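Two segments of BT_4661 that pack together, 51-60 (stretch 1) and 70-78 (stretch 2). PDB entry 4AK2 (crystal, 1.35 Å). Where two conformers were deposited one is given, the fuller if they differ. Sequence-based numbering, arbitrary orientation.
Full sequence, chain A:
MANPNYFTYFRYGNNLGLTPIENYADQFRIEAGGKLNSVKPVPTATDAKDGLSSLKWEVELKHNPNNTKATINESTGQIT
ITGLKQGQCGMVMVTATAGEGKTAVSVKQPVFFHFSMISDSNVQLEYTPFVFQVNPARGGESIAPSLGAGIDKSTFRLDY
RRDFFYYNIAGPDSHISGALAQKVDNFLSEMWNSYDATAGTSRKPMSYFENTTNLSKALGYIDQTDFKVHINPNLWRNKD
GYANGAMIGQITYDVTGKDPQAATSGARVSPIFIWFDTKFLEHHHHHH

Stretch 1 51-60: GLSSLKWEVE
Stretch 2 (70-78) ATINESTGQ

The most unusual feature is a glycine CA set over the face of an indole. Gly 77 CA sits 3.6 Å from the centroid of the Trp 57 five-membered ring, 19° off the ring normal, a CH-pi contact over the face. At phi/psi 78/8 a CB would point toward Trp 57 and lie 3.0 Å from its CD2, a clash; it would also jam against the preceding carbonyl. The indole (chi1 -61°, m; chi2 90°) is further fixed by Trp 57 NE1 donating to Leu 52 O (3.1 Å, 155°).

The strand through Trp 57 and Val 59 and the strand through Ala 70 and Ile 72 run antiparallel (177°), their axes 6.2 Å apart at closest approach. Register pairs Val 59 with Ile 72 (CA-CA 6.0 Å) and Trp 57 with Glu 74 (CA-CA 4.4 Å). One direct hydrogen bond crosses, Trp 57 N to Glu 74 O (2.9 Å, 160°), and Glu 74 CA approaches Trp 57 O at 3.4 Å in a CA-H...O contact.

Side chains pointing toward the partner make the apolar contacts: Val 59 CG1 (chi1 p) to Ile 72 CB, 3.7 Å; Trp 57 CB to Ile 72 CD1 (chi1 and chi2 t), 3.8 Å.

Beyond the strand, Asn 73 OD1 (chi1 t) accepts from Ser 75 N and Thr 76 N, both 2.9 Å, bracing the turn. Water 1 lies 2.6 Å from both Leu 55 O and Ser 75 O and can donate to each, linking the stretches.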

# COMPACT_ATOMS: atom_id res chain seq x y z
N GLY A 51 -16.44 18.40 14.71
CA GLY A 51 -16.82 17.06 14.29
C GLY A 51 -16.88 16.77 12.82
O GLY A 51 -16.63 17.64 11.96
N LEU A 52 -17.22 15.52 12.49
CA LEU A 52 -17.15 15.05 11.10
C LEU A 52 -18.06 15.77 10.13
O LEU A 52 -17.73 15.83 8.94
CB LEU A 52 -17.49 13.57 11.02
CG LEU A 52 -16.54 12.65 11.75
CD1 LEU A 52 -17.12 11.24 11.75
CD2 LEU A 52 -15.15 12.66 11.10
N SER A 53 -19.19 16.31 10.60
CA SER A 53 -20.14 16.97 9.69
C SER A 53 -19.87 18.47 9.57
O SER A 53 -20.67 19.19 9.00
CB SER A 53 -21.60 16.70 10.08
OG SER A 53 -21.88 17.23 11.37
N SER A 54 -18.73 18.93 10.11
CA SER A 54 -18.28 20.33 9.97
C SER A 54 -17.11 20.45 9.02
O SER A 54 -16.65 21.57 8.77
CB SER A 54 -17.84 20.92 11.31
OG SER A 54 -16.57 20.36 11.71
N LEU A 55 -16.61 19.33 8.52
CA LEU A 55 -15.43 19.35 7.68
C LEU A 55 -15.77 19.31 6.20
O LEU A 55 -16.75 18.70 5.83
CB LEU A 55 -14.57 18.11 8.02
CG LEU A 55 -14.05 18.11 9.45
CD1 LEU A 55 -13.39 16.79 9.77
CD2 LEU A 55 -13.09 19.25 9.68
N LYS A 56 -14.95 19.98 5.36
CA LYS A 56 -15.07 19.87 3.89
C LYS A 56 -14.20 18.69 3.47
O LYS A 56 -12.97 18.67 3.75
CB LYS A 56 -14.59 21.13 3.16
CG LYS A 56 -14.57 21.03 1.61
N TRP A 57 -14.83 17.71 2.83
CA TRP A 57 -14.12 16.47 2.41
C TRP A 57 -13.79 16.54 0.95
O TRP A 57 -14.66 16.78 0.14
CB TRP A 57 -14.98 15.26 2.71
CG TRP A 57 -15.29 15.12 4.18
CD1 TRP A 57 -16.36 15.64 4.87
CD2 TRP A 57 -14.48 14.42 5.16
NE1 TRP A 57 -16.30 15.30 6.19
CE2 TRP A 57 -15.18 14.56 6.42
CE3 TRP A 57 -13.31 13.70 5.12
CZ2 TRP A 57 -14.68 14.00 7.58
CZ3 TRP A 57 -12.81 13.14 6.30
CH2 TRP A 57 -13.49 13.30 7.50
N GLU A 58 -12.52 16.28 0.65
CA GLU A 58 -12.02 16.18 -0.71
C GLU A 58 -11.23 14.89 -0.92
O GLU A 58 -10.69 14.32 0.04
CB GLU A 58 -11.11 17.35 -1.02
CG GLU A 58 -11.79 18.71 -0.96
CD GLU A 58 -10.78 19.80 -1.21
OE1 GLU A 58 -10.11 20.23 -0.26
OE2 GLU A 58 -10.63 20.20 -2.36
N VAL A 59 -11.17 14.42 -2.18
CA VAL A 59 -10.44 13.20 -2.48
C VAL A 59 -9.63 13.37 -3.76
O VAL A 59 -10.04 14.11 -4.65
CB VAL A 59 -11.37 11.95 -2.56
CG1 VAL A 59 -12.21 11.98 -3.83
CG2 VAL A 59 -10.59 10.64 -2.46
N GLU A 60 -8.46 12.71 -3.80
CA GLU A 60 -7.64 12.61 -5.00
C GLU A 60 -7.28 11.16 -5.23
O GLU A 60 -6.70 10.53 -4.30
CB GLU A 60 -6.35 13.44 -4.88
CG GLU A 60 -5.52 13.37 -6.17
CD GLU A 60 -4.26 14.20 -6.11
OE1 GLU A 60 -3.79 14.53 -5.01
OE2 GLU A 60 -3.72 14.51 -7.19
N ALA A 70 -12.04 7.97 -8.16
CA ALA A 70 -12.65 8.12 -6.83
C ALA A 70 -13.40 9.43 -6.77
O ALA A 70 -12.93 10.46 -7.31
CB ALA A 70 -11.56 8.09 -5.76
N THR A 71 -14.53 9.41 -6.07
CA THR A 71 -15.25 10.63 -5.68
C THR A 71 -15.59 10.58 -4.20
O THR A 71 -15.48 9.54 -3.52
CB THR A 71 -16.56 10.83 -6.49
OG1 THR A 71 -17.40 9.69 -6.28
CG2 THR A 71 -16.27 10.93 -7.97
N ILE A 72 -15.98 11.73 -3.66
CA ILE A 72 -16.26 11.83 -2.23
C ILE A 72 -17.48 12.73 -2.06
O ILE A 72 -17.69 13.67 -2.86
CB ILE A 72 -15.04 12.35 -1.42
CG1 ILE A 72 -15.18 12.06 0.09
CG2 ILE A 72 -14.79 13.84 -1.64
CD1 ILE A 72 -13.86 12.17 0.85
N ASN A 73 -18.32 12.41 -1.09
CA ASN A 73 -19.37 13.31 -0.67
C ASN A 73 -18.73 14.41 0.19
O ASN A 73 -18.15 14.10 1.23
CB ASN A 73 -20.48 12.52 0.04
CG ASN A 73 -21.61 13.40 0.55
OD1 ASN A 73 -21.37 14.48 1.14
ND2 ASN A 73 -22.84 12.95 0.35
N GLU A 74 -18.79 15.68 -0.24
CA GLU A 74 -18.08 16.78 0.43
C GLU A 74 -18.54 17.01 1.89
O GLU A 74 -17.77 17.54 2.71
CB GLU A 74 -18.20 18.07 -0.40
CG GLU A 74 -17.31 19.24 0.06
CD GLU A 74 -17.65 20.56 -0.61
OE1 GLU A 74 -18.84 20.86 -0.77
OE2 GLU A 74 -16.72 21.30 -0.99
N SER A 75 -19.78 16.63 2.20
CA SER A 75 -20.37 16.83 3.55
C SER A 75 -20.15 15.60 4.43
O SER A 75 -19.78 15.70 5.60
CB SER A 75 -21.89 17.09 3.47
OG SER A 75 -22.50 17.01 4.78
N THR A 76 -20.39 14.41 3.89
CA THR A 76 -20.34 13.22 4.75
C THR A 76 -18.97 12.51 4.77
O THR A 76 -18.67 11.70 5.66
CB THR A 76 -21.36 12.17 4.32
OG1 THR A 76 -20.95 11.64 3.07
CG2 THR A 76 -22.75 12.76 4.21
N GLY A 77 -18.15 12.79 3.79
CA GLY A 77 -16.87 12.11 3.63
C GLY A 77 -16.96 10.72 3.02
O GLY A 77 -15.95 10.03 2.93
N GLN A 78 -18.14 10.30 2.54
CA GLN A 78 -18.29 8.95 1.99
C GLN A 78 -17.49 8.86 0.72
O GLN A 78 -17.65 9.71 -0.17
CB GLN A 78 -19.78 8.60 1.67
CG GLN A 78 -19.94 7.16 1.18
CD GLN A 78 -21.35 6.56 1.35
OE1 GLN A 78 -22.32 7.14 0.93
NE2 GLN A 78 -21.44 5.35 1.94
O HOH W 1 -19.14 17.94 6.65